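PDB 3AF6: transcription termination factor FttA, which probably terminates transcription across the archaeal genome by zinc-dependent endonucleolytic cleavage of nascent RNA, which it also degrades in the 5'-3' direction. Local coordinates for residues 326-329 with 335-338; 523-528 with 543-548; 146-151 with 491-496; 157-162 with 315-320. All coordinates share one frame; numbering follows the deposited sequence.

Interaction 1: 326-329 with 335-338; sequences GEVR and IRLT
V328 lays its two methyls across the side chains of R336 and T338 where a β-hairpin begins. Strands 329-332 and 335-341 form one margin of a sheet in the metallo-β-lactamase domain. With CG1 anti to the backbone N (chi1 -178°), that methyl meets CD in the aliphatic stem of R336 at 3.5 Å, while CG2 approaches OG1 of T338. NE of R336 hydrogen-bonds to a modified residue of a bound chain, probably the RNA analogue, against which V328 and R329 also pack.

R329 and L337 form an antiparallel hydrogen-bonded pair. N of R329 donates to O of L337 (2.8 Å), lying in the plane of that carbonyl, and N of L337 returns a bond to O of R329 (2.9 Å). CA of V328 makes a CA-H...O contact with O of L337.

The side chains of R329 and L337 share a face of the sheet; R329 also touches P40 and R69 of the KHa region. CB of E327 lies over the rim of one guanidinium face. NH2 of R329 is 3.1 Å from OE1 of E327, a charge pairing with the oxygen well out of plane, and NH1 bonds to O of V328 at 2.7 Å from above the carbonyl plane.

Interaction 2: 523-528 with 543-548; sequences GMLVGG and NSIIFV
Part of the β-CASP domain's parallel sheet is built by a β-α-β crossover, and this contact lies inside that unit. Strand 516-520 leads through the loop 523-528 into helix 529-537, and the chain then returns as strand 544-547, parallel to the first strand, with strand 425-429 lying between the two.

Across the contact a single leucine does the work. L525 adopts a left-handed backbone conformation (phi 57°, psi 25°), and its CA-CB bond points at the returning strand. CG stands anti to the carbonyl carbon and chi2 is extended, which carries CD1 forward as the leading atom. CD1 of L525 meets CD1 of I545 at 4.0 Å, the two aliphatic chains approaching tip to tip. On the I545 side, CG1 is anti to the backbone N (chi1 -168°), so the ethyl arm reaches out to the loop.

The same L525 methyl also rests against F547. It lies at the rim of the ring, near the ring plane, with CE1 of F547 4.1 Å from CD1 of L525 and CZ about as far. The leucine chain runs at roughly a right angle to the phenylalanine side chain, and the methyl touches the ring edge without stacking over a face. No hydrogen bond joins the two segments; the contact is small, buried and wholly apolar.

F534 of helix 529-537 touches both L525 and I545. L556 and V560 of helix 556-561 pack on L525, V560 also reaches F547, and on the neighbouring strand 584-587 V585 contacts both I545 and F547.

Interaction 3: 146-151 with 491-496; sequences PPLQSQ and PFLSEI
An apolar contact between domains joins two loops far apart in sequence. The loop 146-151 runs from strand 140-144 to helix 151-161 within the N-terminal archaeal CPSF-KH region, and the loop 491-496 precedes strand 497-499 of the β-CASP domain. No hydrogen bond crosses between them, and the meeting is carried by P147 and L148 on one side and by L493, with a smaller share from F492, on the other.

L493 provides the largest surface. Its CG is anti to the carbonyl carbon (chi1 -66°), which brings the isobutyl fork over to the proline, and CB of P147 sits before the fork, 3.6 Å from CD1 of L493. CD2 of L493 is equally near that CB and has a second neighbour as well, CD2 of L148 at 3.5 Å. The two leucine side chains slide past each other in opposite directions instead of meeting end to end. The other methyl of L148, CD1, reaches CB of F492 at a looser 4.4 Å.

Residues 491-493 take helical backbone angles without the regular bonds, and the phenyl group of F492 leads away from the KH side into the β-CASP fold, against M441 of helix 435-447 and T466 and T470 of helix 462-471. That last helix also underlies the opposing loop: W463 touches L148 and T470 touches P147. At the start of helix 151-161 S150 is the N-cap, its OG hydrogen-bonded to N of I153, and the same hydroxyl is also hydrogen-bonded to OE2 of E464 on helix 462-471.

Interaction 4: 157-162 with 315-320; sequences RQILQT and EVIKHT
I317 sends its CB from helix 310-319 toward helix 151-161, and the side chain divides there. The CG2 branch, anti to the backbone N, touches CD1 of L160 at 3.5 Å. The CG1 branch, anti to the carbonyl carbon (chi1 -68°), extends to CD1, which reaches CD1 of I159 at 3.7 Å, the two isoleucine side chains crossing at about a right angle. On its other branch I159 places CG2 against CG of K318 (3.9 Å), in the aliphatic part of the lysine.

The two helix segments approach to 10.0 Å between axes and cross at -64°. One belongs to the N-terminal KH region and the other to the metallo-β-lactamase domain, so these four side chains form a helix-helix interface between domains. V289 and R285 of helix 282-301 extend it, touching I317 and L160 respectively.

Both helices end close by, each with a threonine hydroxyl turned back onto a carbonyl: OG1 of T162 bonds to O of Q158 (2.6 Å), and OG1 of T320 to O of V316 (2.5 Å). In each case a backbone N-H reaches the same oxygen from the opposite face of its plane. The H319 ring, edge-on, donates through ND1 to O of E315 at 3.0 Å.

In the fold
Interactions 3 and 4 both join the KH region to the nuclease body, using the two ends of helix 151-161. The loop before it meets the β-CASP domain, while its last turns meet the metallo-β-lactamase domain. Their centres are 25 Å apart. Along the chain, interactions 4 and 1 are both nested within the long loop closed by interaction 3, and interaction 2 follows. Interaction 2 is internal packing of a crossover in the parallel β-CASP sheet, whereas interaction 1 is a hairpin at a sheet margin of the metallo-β-lactamase domain that also borders the bound chain, probably the RNA analogue. The centres of these two lie 38 Å apart, on opposite sides of the chain's centre.

Interaction 1: 326-329 with 335-338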
loop_
_atom_site.group_PDB
_atom_site.type_symbol
_atom_site.label_atom_id
_atom_site.label_comp_id
_atom_site.label_asym_id
_atom_site.label_seq_id
_atom_site.Cartn_x
_atom_site.Cartn_y
_atom_site.Cartn_z
ATOM N N GLY A 326 -12.048 4.540 5.815
ATOM C CA GLY A 326 -13.292 4.708 6.545
ATOM C C GLY A 326 -14.125 3.491 6.878
ATOM O O GLY A 326 -15.108 3.617 7.599
ATOM N N GLU A 327 -13.758 2.316 6.382
ATOM C CA GLU A 327 -14.544 1.122 6.680
ATOM C C GLU A 327 -14.156 0.418 7.983
ATOM O O GLU A 327 -13.167 -0.305 8.046
ATOM C CB GLU A 327 -14.470 0.139 5.510
ATOM C CG GLU A 327 -15.520 0.383 4.423
ATOM C CD GLU A 327 -15.252 -0.409 3.136
ATOM O OE1 GLU A 327 -14.911 -1.614 3.221
ATOM O OE2 GLU A 327 -15.396 0.178 2.038
ATOM N N VAL A 328 -14.961 0.634 9.018
ATOM C CA VAL A 328 -14.744 0.043 10.339
ATOM C C VAL A 328 -15.029 -1.458 10.357
ATOM O O VAL A 328 -16.129 -1.880 10.019
ATOM C CB VAL A 328 -15.660 0.724 11.384
ATOM C CG1 VAL A 328 -15.398 0.152 12.762
ATOM C CG2 VAL A 328 -15.418 2.215 11.390
ATOM N N ARG A 329 -14.055 -2.269 10.758
ATOM C CA ARG A 329 -14.278 -3.715 10.806
ATOM C C ARG A 329 -13.687 -4.372 12.042
ATOM O O ARG A 329 -12.576 -4.052 12.444
ATOM C CB ARG A 329 -13.684 -4.401 9.571
ATOM C CG ARG A 329 -14.243 -3.934 8.238
ATOM C CD ARG A 329 -15.591 -4.562 7.908
ATOM N NE ARG A 329 -16.078 -4.096 6.610
ATOM C CZ ARG A 329 -16.716 -2.944 6.418
ATOM N NH1 ARG A 329 -16.964 -2.137 7.444
ATOM N NH2 ARG A 329 -17.084 -2.581 5.195
ATOM N N ILE A 335 -10.524 -5.645 19.216
ATOM C CA ILE A 335 -9.851 -4.665 18.369
ATOM C C ILE A 335 -10.652 -4.379 17.119
ATOM O O ILE A 335 -11.017 -5.297 16.394
ATOM C CB ILE A 335 -8.452 -5.152 17.917
ATOM C CG1 ILE A 335 -7.512 -5.271 19.120
ATOM C CG2 ILE A 335 -7.870 -4.187 16.888
ATOM C CD1 ILE A 335 -6.123 -5.746 18.758
ATOM N N ARG A 336 -10.917 -3.103 16.859
ATOM C CA ARG A 336 -11.658 -2.707 15.668
ATOM C C ARG A 336 -10.785 -1.817 14.797
ATOM O O ARG A 336 -10.227 -0.814 15.258
ATOM C CB ARG A 336 -12.935 -1.970 16.047
ATOM C CG ARG A 336 -14.194 -2.722 15.683
ATOM C CD ARG A 336 -15.370 -1.788 15.714
ATOM N NE ARG A 336 -15.699 -1.397 17.077
ATOM C CZ ARG A 336 -16.265 -2.209 17.960
ATOM N NH1 ARG A 336 -16.564 -3.452 17.611
ATOM N NH2 ARG A 336 -16.531 -1.784 19.185
ATOM N N LEU A 337 -10.682 -2.187 13.527
ATOM C CA LEU A 337 -9.848 -1.471 12.571
ATOM C C LEU A 337 -10.556 -0.542 11.606
ATOM O O LEU A 337 -11.654 -0.819 11.130
ATOM C CB LEU A 337 -9.034 -2.476 11.748
ATOM C CG LEU A 337 -8.191 -1.927 10.592
ATOM C CD1 LEU A 337 -6.974 -1.173 11.129
ATOM C CD2 LEU A 337 -7.744 -3.087 9.708
ATOM N N THR A 338 -9.893 0.567 11.323
ATOM C CA THR A 338 -10.368 1.549 10.371
ATOM C C THR A 338 -9.090 2.130 9.785
ATOM O O THR A 338 -8.163 2.452 10.525
ATOM C CB THR A 338 -11.154 2.713 11.024
ATOM O OG1 THR A 338 -12.235 2.199 11.806
ATOM C CG2 THR A 338 -11.730 3.623 9.936
#

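Interaction 2: 523-528 with 543-548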
loop_
_atom_site.group_PDB
_atom_site.type_symbol
_atom_site.label_atom_id
_atom_site.label_comp_id
_atom_site.label_asym_id
_atom_site.label_seq_id
_atom_site.Cartn_x
_atom_site.Cartn_y
_atom_site.Cartn_z
ATOM N N GLY A 523 14.926 3.665 -5.853
ATOM C CA GLY A 523 15.051 5.067 -5.503
ATOM C C GLY A 523 16.298 5.478 -4.751
ATOM O O GLY A 523 16.616 6.667 -4.686
ATOM N N MET A 524 17.009 4.511 -4.183
ATOM C CA MET A 524 18.220 4.818 -3.430
ATOM C C MET A 524 19.455 4.136 -4.028
ATOM O O MET A 524 20.475 3.971 -3.355
ATOM C CB MET A 524 18.039 4.401 -1.966
ATOM C CG MET A 524 16.794 4.978 -1.298
ATOM S SD MET A 524 16.685 4.587 0.474
ATOM C CE MET A 524 16.027 2.896 0.422
ATOM N N LEU A 525 19.367 3.765 -5.302
ATOM C CA LEU A 525 20.480 3.098 -5.970
ATOM C C LEU A 525 20.852 1.827 -5.210
ATOM O O LEU A 525 21.995 1.359 -5.276
ATOM C CB LEU A 525 21.702 4.019 -6.039
ATOM C CG LEU A 525 21.627 5.245 -6.947
ATOM C CD1 LEU A 525 22.926 6.038 -6.842
ATOM C CD2 LEU A 525 21.385 4.802 -8.378
ATOM N N VAL A 526 19.878 1.277 -4.484
ATOM C CA VAL A 526 20.086 0.062 -3.708
ATOM C C VAL A 526 19.979 -1.173 -4.595
ATOM O O VAL A 526 20.290 -2.278 -4.166
ATOM C CB VAL A 526 19.056 -0.060 -2.577
ATOM C CG1 VAL A 526 19.427 -1.215 -1.670
ATOM C CG2 VAL A 526 18.990 1.238 -1.790
ATOM N N GLY A 527 19.540 -0.977 -5.832
ATOM C CA GLY A 527 19.419 -2.095 -6.752
ATOM C C GLY A 527 18.473 -1.806 -7.902
ATOM O O GLY A 527 17.755 -0.806 -7.880
ATOM N N GLY A 528 18.474 -2.680 -8.906
ATOM C CA GLY A 528 17.600 -2.495 -10.050
ATOM C C GLY A 528 18.219 -1.668 -11.160
ATOM O O GLY A 528 19.402 -1.333 -11.098
ATOM N N ASN A 543 26.404 14.394 -17.719
ATOM C CA ASN A 543 25.217 13.830 -17.093
ATOM C C ASN A 543 24.966 14.365 -15.688
ATOM O O ASN A 543 25.861 14.910 -15.034
ATOM C CB ASN A 543 25.338 12.303 -17.027
ATOM C CG ASN A 543 25.564 11.674 -18.385
ATOM O OD1 ASN A 543 24.778 11.875 -19.317
ATOM N ND2 ASN A 543 26.638 10.900 -18.504
ATOM N N SER A 544 23.735 14.184 -15.226
ATOM C CA SER A 544 23.353 14.629 -13.897
ATOM C C SER A 544 22.517 13.595 -13.163
ATOM O O SER A 544 21.767 12.826 -13.775
ATOM C CB SER A 544 22.568 15.945 -13.978
ATOM O OG SER A 544 23.443 17.060 -13.999
ATOM N N ILE A 545 22.661 13.571 -11.844
ATOM C CA ILE A 545 21.873 12.666 -11.025
ATOM C C ILE A 545 21.130 13.531 -10.002
ATOM O O ILE A 545 21.716 14.415 -9.378
ATOM C CB ILE A 545 22.761 11.600 -10.326
ATOM C CG1 ILE A 545 21.869 10.514 -9.727
ATOM C CG2 ILE A 545 23.646 12.245 -9.265
ATOM C CD1 ILE A 545 22.629 9.342 -9.146
ATOM N N ILE A 546 19.831 13.292 -9.859
ATOM C CA ILE A 546 19.009 14.063 -8.934
ATOM C C ILE A 546 18.286 13.167 -7.929
ATOM O O ILE A 546 17.468 12.327 -8.305
ATOM C CB ILE A 546 17.936 14.881 -9.707
ATOM C CG1 ILE A 546 18.604 15.820 -10.713
ATOM C CG2 ILE A 546 17.091 15.682 -8.735
ATOM C CD1 ILE A 546 17.620 16.520 -11.626
ATOM N N PHE A 547 18.583 13.342 -6.651
ATOM C CA PHE A 547 17.908 12.550 -5.626
ATOM C C PHE A 547 16.652 13.314 -5.234
ATOM O O PHE A 547 16.714 14.505 -4.916
ATOM C CB PHE A 547 18.824 12.335 -4.410
ATOM C CG PHE A 547 20.006 11.452 -4.703
ATOM C CD1 PHE A 547 19.827 10.090 -4.947
ATOM C CD2 PHE A 547 21.286 11.989 -4.813
ATOM C CE1 PHE A 547 20.904 9.275 -5.305
ATOM C CE2 PHE A 547 22.364 11.184 -5.168
ATOM C CZ PHE A 547 22.171 9.824 -5.416
ATOM N N VAL A 548 15.513 12.629 -5.289
ATOM C CA VAL A 548 14.231 13.236 -4.961
ATOM C C VAL A 548 13.547 12.450 -3.855
ATOM O O VAL A 548 12.329 12.508 -3.685
ATOM C CB VAL A 548 13.303 13.267 -6.190
ATOM C CG1 VAL A 548 13.943 14.072 -7.308
ATOM C CG2 VAL A 548 13.010 11.846 -6.647
#

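Interaction 3: 146-151 with 491-496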
loop_
_atom_site.group_PDB
_atom_site.type_symbol
_atom_site.label_atom_id
_atom_site.label_comp_id
_atom_site.label_asym_id
_atom_site.label_seq_id
_atom_site.Cartn_x
_atom_site.Cartn_y
_atom_site.Cartn_z
ATOM N N PRO A 146 -9.793 0.548 -17.350
ATOM C CA PRO A 146 -8.715 1.507 -17.094
ATOM C C PRO A 146 -7.822 1.747 -18.311
ATOM O O PRO A 146 -7.639 0.864 -19.147
ATOM C CB PRO A 146 -7.965 0.876 -15.920
ATOM C CG PRO A 146 -8.168 -0.584 -16.135
ATOM C CD PRO A 146 -9.632 -0.653 -16.512
ATOM N N PRO A 147 -7.259 2.958 -18.420
ATOM C CA PRO A 147 -6.382 3.340 -19.528
ATOM C C PRO A 147 -5.164 2.444 -19.694
ATOM O O PRO A 147 -4.668 2.251 -20.804
ATOM C CB PRO A 147 -6.001 4.778 -19.184
ATOM C CG PRO A 147 -6.088 4.808 -17.697
ATOM C CD PRO A 147 -7.353 4.048 -17.435
ATOM N N LEU A 148 -4.685 1.898 -18.584
ATOM C CA LEU A 148 -3.518 1.032 -18.605
ATOM C C LEU A 148 -3.886 -0.342 -18.093
ATOM O O LEU A 148 -4.726 -0.479 -17.206
ATOM C CB LEU A 148 -2.417 1.621 -17.727
ATOM C CG LEU A 148 -1.974 3.031 -18.105
ATOM C CD1 LEU A 148 -1.104 3.620 -17.009
ATOM C CD2 LEU A 148 -1.229 2.979 -19.427
ATOM N N GLN A 149 -3.259 -1.362 -18.664
ATOM C CA GLN A 149 -3.505 -2.729 -18.244
ATOM C C GLN A 149 -2.355 -3.133 -17.328
ATOM O O GLN A 149 -1.196 -2.795 -17.590
ATOM C CB GLN A 149 -3.584 -3.643 -19.464
ATOM C CG GLN A 149 -2.393 -3.532 -20.404
ATOM C CD GLN A 149 -2.618 -4.261 -21.722
ATOM O OE1 GLN A 149 -3.414 -3.825 -22.559
ATOM N NE2 GLN A 149 -1.924 -5.379 -21.908
ATOM N N SER A 150 -2.687 -3.840 -16.250
ATOM C CA SER A 150 -1.705 -4.275 -15.260
ATOM C C SER A 150 -1.551 -5.783 -15.136
ATOM O O SER A 150 -2.501 -6.486 -14.788
ATOM C CB SER A 150 -2.074 -3.703 -13.884
ATOM O OG SER A 150 -1.466 -4.434 -12.827
ATOM N N GLN A 151 -0.349 -6.277 -15.408
ATOM C CA GLN A 151 -0.079 -7.703 -15.285
ATOM C C GLN A 151 -0.420 -8.095 -13.856
ATOM O O GLN A 151 -1.051 -9.126 -13.606
ATOM C CB GLN A 151 1.406 -8.000 -15.548
ATOM C CG GLN A 151 1.798 -8.138 -17.020
ATOM C CD GLN A 151 2.974 -7.241 -17.424
ATOM O OE1 GLN A 151 2.788 -6.073 -17.797
ATOM N NE2 GLN A 151 4.189 -7.783 -17.347
ATOM N N PRO A 491 -3.031 11.975 -17.631
ATOM C CA PRO A 491 -1.636 12.428 -17.669
ATOM C C PRO A 491 -0.598 11.302 -17.650
ATOM O O PRO A 491 0.559 11.515 -18.009
ATOM C CB PRO A 491 -1.536 13.335 -16.446
ATOM C CG PRO A 491 -2.492 12.701 -15.495
ATOM C CD PRO A 491 -3.682 12.410 -16.386
ATOM N N PHE A 492 -1.010 10.112 -17.226
ATOM C CA PHE A 492 -0.101 8.971 -17.179
ATOM C C PHE A 492 0.071 8.386 -18.576
ATOM O O PHE A 492 1.118 7.827 -18.903
ATOM C CB PHE A 492 -0.640 7.891 -16.234
ATOM C CG PHE A 492 -0.735 8.332 -14.802
ATOM C CD1 PHE A 492 -1.954 8.296 -14.132
ATOM C CD2 PHE A 492 0.390 8.804 -14.131
ATOM C CE1 PHE A 492 -2.055 8.728 -12.814
ATOM C CE2 PHE A 492 0.302 9.238 -12.813
ATOM C CZ PHE A 492 -0.923 9.201 -12.152
ATOM N N LEU A 493 -0.972 8.520 -19.392
ATOM C CA LEU A 493 -0.954 8.021 -20.762
ATOM C C LEU A 493 -0.097 8.907 -21.665
ATOM O O LEU A 493 0.296 8.487 -22.756
ATOM C CB LEU A 493 -2.376 7.970 -21.332
ATOM C CG LEU A 493 -3.412 7.008 -20.754
ATOM C CD1 LEU A 493 -4.775 7.325 -21.353
ATOM C CD2 LEU A 493 -3.013 5.573 -21.054
ATOM N N SER A 494 0.177 10.127 -21.211
ATOM C CA SER A 494 0.975 11.083 -21.974
ATOM C C SER A 494 2.024 10.407 -22.848
ATOM O O SER A 494 2.867 9.644 -22.358
ATOM C CB SER A 494 1.659 12.072 -21.032
ATOM O OG SER A 494 2.529 12.929 -21.751
ATOM N N GLU A 495 1.973 10.695 -24.146
ATOM C CA GLU A 495 2.907 10.101 -25.092
ATOM C C GLU A 495 4.336 10.626 -24.928
ATOM O O GLU A 495 5.158 10.490 -25.835
ATOM C CB GLU A 495 2.419 10.325 -26.534
ATOM C CG GLU A 495 2.393 11.785 -27.002
ATOM C CD GLU A 495 1.947 11.935 -28.463
ATOM O OE1 GLU A 495 0.778 11.608 -28.773
ATOM O OE2 GLU A 495 2.767 12.377 -29.303
ATOM N N ILE A 496 4.635 11.204 -23.767
ATOM C CA ILE A 496 5.966 11.743 -23.503
ATOM C C ILE A 496 6.838 10.757 -22.726
ATOM O O ILE A 496 8.063 10.896 -22.670
ATOM C CB ILE A 496 5.884 13.048 -22.704
ATOM C CG1 ILE A 496 5.451 12.752 -21.267
ATOM C CG2 ILE A 496 4.887 13.987 -23.366
ATOM C CD1 ILE A 496 5.549 13.937 -20.349
#

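Interaction 4: 157-162 with 315-320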
loop_
_atom_site.group_PDB
_atom_site.type_symbol
_atom_site.label_atom_id
_atom_site.label_comp_id
_atom_site.label_asym_id
_atom_site.label_seq_id
_atom_site.Cartn_x
_atom_site.Cartn_y
_atom_site.Cartn_z
ATOM N N ARG A 157 -6.213 -11.283 -9.788
ATOM C CA ARG A 157 -7.558 -11.715 -10.147
ATOM C C ARG A 157 -7.541 -13.188 -10.544
ATOM O O ARG A 157 -8.435 -13.951 -10.195
ATOM C CB ARG A 157 -8.086 -10.854 -11.298
ATOM C CG ARG A 157 -9.567 -11.040 -11.588
ATOM C CD ARG A 157 -10.241 -9.701 -11.900
ATOM N NE ARG A 157 -9.702 -9.063 -13.099
ATOM C CZ ARG A 157 -10.020 -7.835 -13.499
ATOM N NH1 ARG A 157 -10.876 -7.105 -12.792
ATOM N NH2 ARG A 157 -9.485 -7.332 -14.607
ATOM N N GLN A 158 -6.499 -13.576 -11.268
ATOM C CA GLN A 158 -6.324 -14.951 -11.723
ATOM C C GLN A 158 -6.188 -15.892 -10.527
ATOM O O GLN A 158 -6.824 -16.943 -10.475
ATOM C CB GLN A 158 -5.066 -15.044 -12.597
ATOM C CG GLN A 158 -4.808 -16.412 -13.216
ATOM C CD GLN A 158 -5.716 -16.706 -14.399
ATOM O OE1 GLN A 158 -6.944 -16.723 -14.272
ATOM N NE2 GLN A 158 -5.113 -16.937 -15.562
ATOM N N ILE A 159 -5.354 -15.498 -9.570
ATOM C CA ILE A 159 -5.109 -16.297 -8.371
ATOM C C ILE A 159 -6.348 -16.426 -7.501
ATOM O O ILE A 159 -6.633 -17.497 -6.966
ATOM C CB ILE A 159 -3.963 -15.690 -7.536
ATOM C CG1 ILE A 159 -2.664 -15.749 -8.338
ATOM C CG2 ILE A 159 -3.814 -16.438 -6.227
ATOM C CD1 ILE A 159 -1.527 -15.008 -7.716
ATOM N N LEU A 160 -7.091 -15.335 -7.368
ATOM C CA LEU A 160 -8.300 -15.338 -6.558
ATOM C C LEU A 160 -9.426 -16.198 -7.125
ATOM O O LEU A 160 -10.131 -16.864 -6.367
ATOM C CB LEU A 160 -8.796 -13.904 -6.351
ATOM C CG LEU A 160 -8.464 -13.245 -5.007
ATOM C CD1 LEU A 160 -7.028 -13.527 -4.612
ATOM C CD2 LEU A 160 -8.718 -11.753 -5.112
ATOM N N GLN A 161 -9.596 -16.194 -8.446
ATOM C CA GLN A 161 -10.661 -16.984 -9.056
ATOM C C GLN A 161 -10.300 -18.458 -9.230
ATOM O O GLN A 161 -11.174 -19.323 -9.177
ATOM C CB GLN A 161 -11.081 -16.383 -10.405
ATOM C CG GLN A 161 -9.958 -16.213 -11.421
ATOM C CD GLN A 161 -10.453 -15.738 -12.794
ATOM O OE1 GLN A 161 -9.654 -15.375 -13.668
ATOM N NE2 GLN A 161 -11.775 -15.748 -12.988
ATOM N N THR A 162 -9.019 -18.749 -9.425
ATOM C CA THR A 162 -8.592 -20.134 -9.599
ATOM C C THR A 162 -8.194 -20.751 -8.266
ATOM O O THR A 162 -7.523 -21.782 -8.225
ATOM C CB THR A 162 -7.391 -20.245 -10.568
ATOM O OG1 THR A 162 -6.288 -19.492 -10.052
ATOM C CG2 THR A 162 -7.761 -19.713 -11.946
ATOM N N GLU A 315 0.907 -16.464 -1.584
ATOM C CA GLU A 315 0.262 -16.695 -0.298
ATOM C C GLU A 315 -0.230 -15.378 0.313
ATOM O O GLU A 315 -1.322 -15.319 0.878
ATOM C CB GLU A 315 1.228 -17.398 0.662
ATOM C CG GLU A 315 1.392 -18.877 0.381
ATOM C CD GLU A 315 0.061 -19.606 0.416
ATOM O OE1 GLU A 315 -0.669 -19.435 1.410
ATOM O OE2 GLU A 315 -0.262 -20.346 -0.544
ATOM N N VAL A 316 0.584 -14.330 0.194
ATOM C CA VAL A 316 0.230 -13.017 0.709
ATOM C C VAL A 316 -1.120 -12.647 0.123
ATOM O O VAL A 316 -2.054 -12.264 0.838
ATOM C CB VAL A 316 1.258 -11.946 0.273
ATOM C CG1 VAL A 316 0.723 -10.539 0.555
ATOM C CG2 VAL A 316 2.572 -12.172 0.994
ATOM N N ILE A 317 -1.213 -12.773 -1.195
ATOM C CA ILE A 317 -2.441 -12.462 -1.912
ATOM C C ILE A 317 -3.607 -13.264 -1.361
ATOM O O ILE A 317 -4.645 -12.708 -1.010
ATOM C CB ILE A 317 -2.291 -12.772 -3.412
ATOM C CG1 ILE A 317 -1.306 -11.795 -4.042
ATOM C CG2 ILE A 317 -3.641 -12.691 -4.104
ATOM C CD1 ILE A 317 -0.944 -12.149 -5.464
ATOM N N LYS A 318 -3.420 -14.572 -1.272
ATOM C CA LYS A 318 -4.464 -15.454 -0.795
ATOM C C LYS A 318 -4.901 -15.187 0.635
ATOM O O LYS A 318 -5.982 -15.605 1.035
ATOM C CB LYS A 318 -4.006 -16.907 -0.958
ATOM C CG LYS A 318 -3.910 -17.341 -2.427
ATOM C CD LYS A 318 -3.248 -18.689 -2.597
ATOM C CE LYS A 318 -4.039 -19.780 -1.901
ATOM N NZ LYS A 318 -3.355 -21.104 -1.994
ATOM N N HIS A 319 -4.074 -14.478 1.400
ATOM C CA HIS A 319 -4.390 -14.170 2.799
ATOM C C HIS A 319 -4.814 -12.719 3.057
ATOM O O HIS A 319 -5.233 -12.375 4.166
ATOM C CB HIS A 319 -3.195 -14.484 3.703
ATOM C CG HIS A 319 -3.038 -15.937 4.022
ATOM N ND1 HIS A 319 -2.535 -16.850 3.119
ATOM C CD2 HIS A 319 -3.308 -16.634 5.153
ATOM C CE1 HIS A 319 -2.500 -18.046 3.680
ATOM N NE2 HIS A 319 -2.965 -17.943 4.912
ATOM N N THR A 320 -4.705 -11.872 2.042
ATOM C CA THR A 320 -5.058 -10.467 2.192
ATOM C C THR A 320 -6.552 -10.157 2.126
ATOM O O THR A 320 -7.256 -10.613 1.230
ATOM C CB THR A 320 -4.363 -9.639 1.118
ATOM O OG1 THR A 320 -2.968 -9.936 1.143
ATOM C CG2 THR A 320 -4.593 -8.140 1.345
#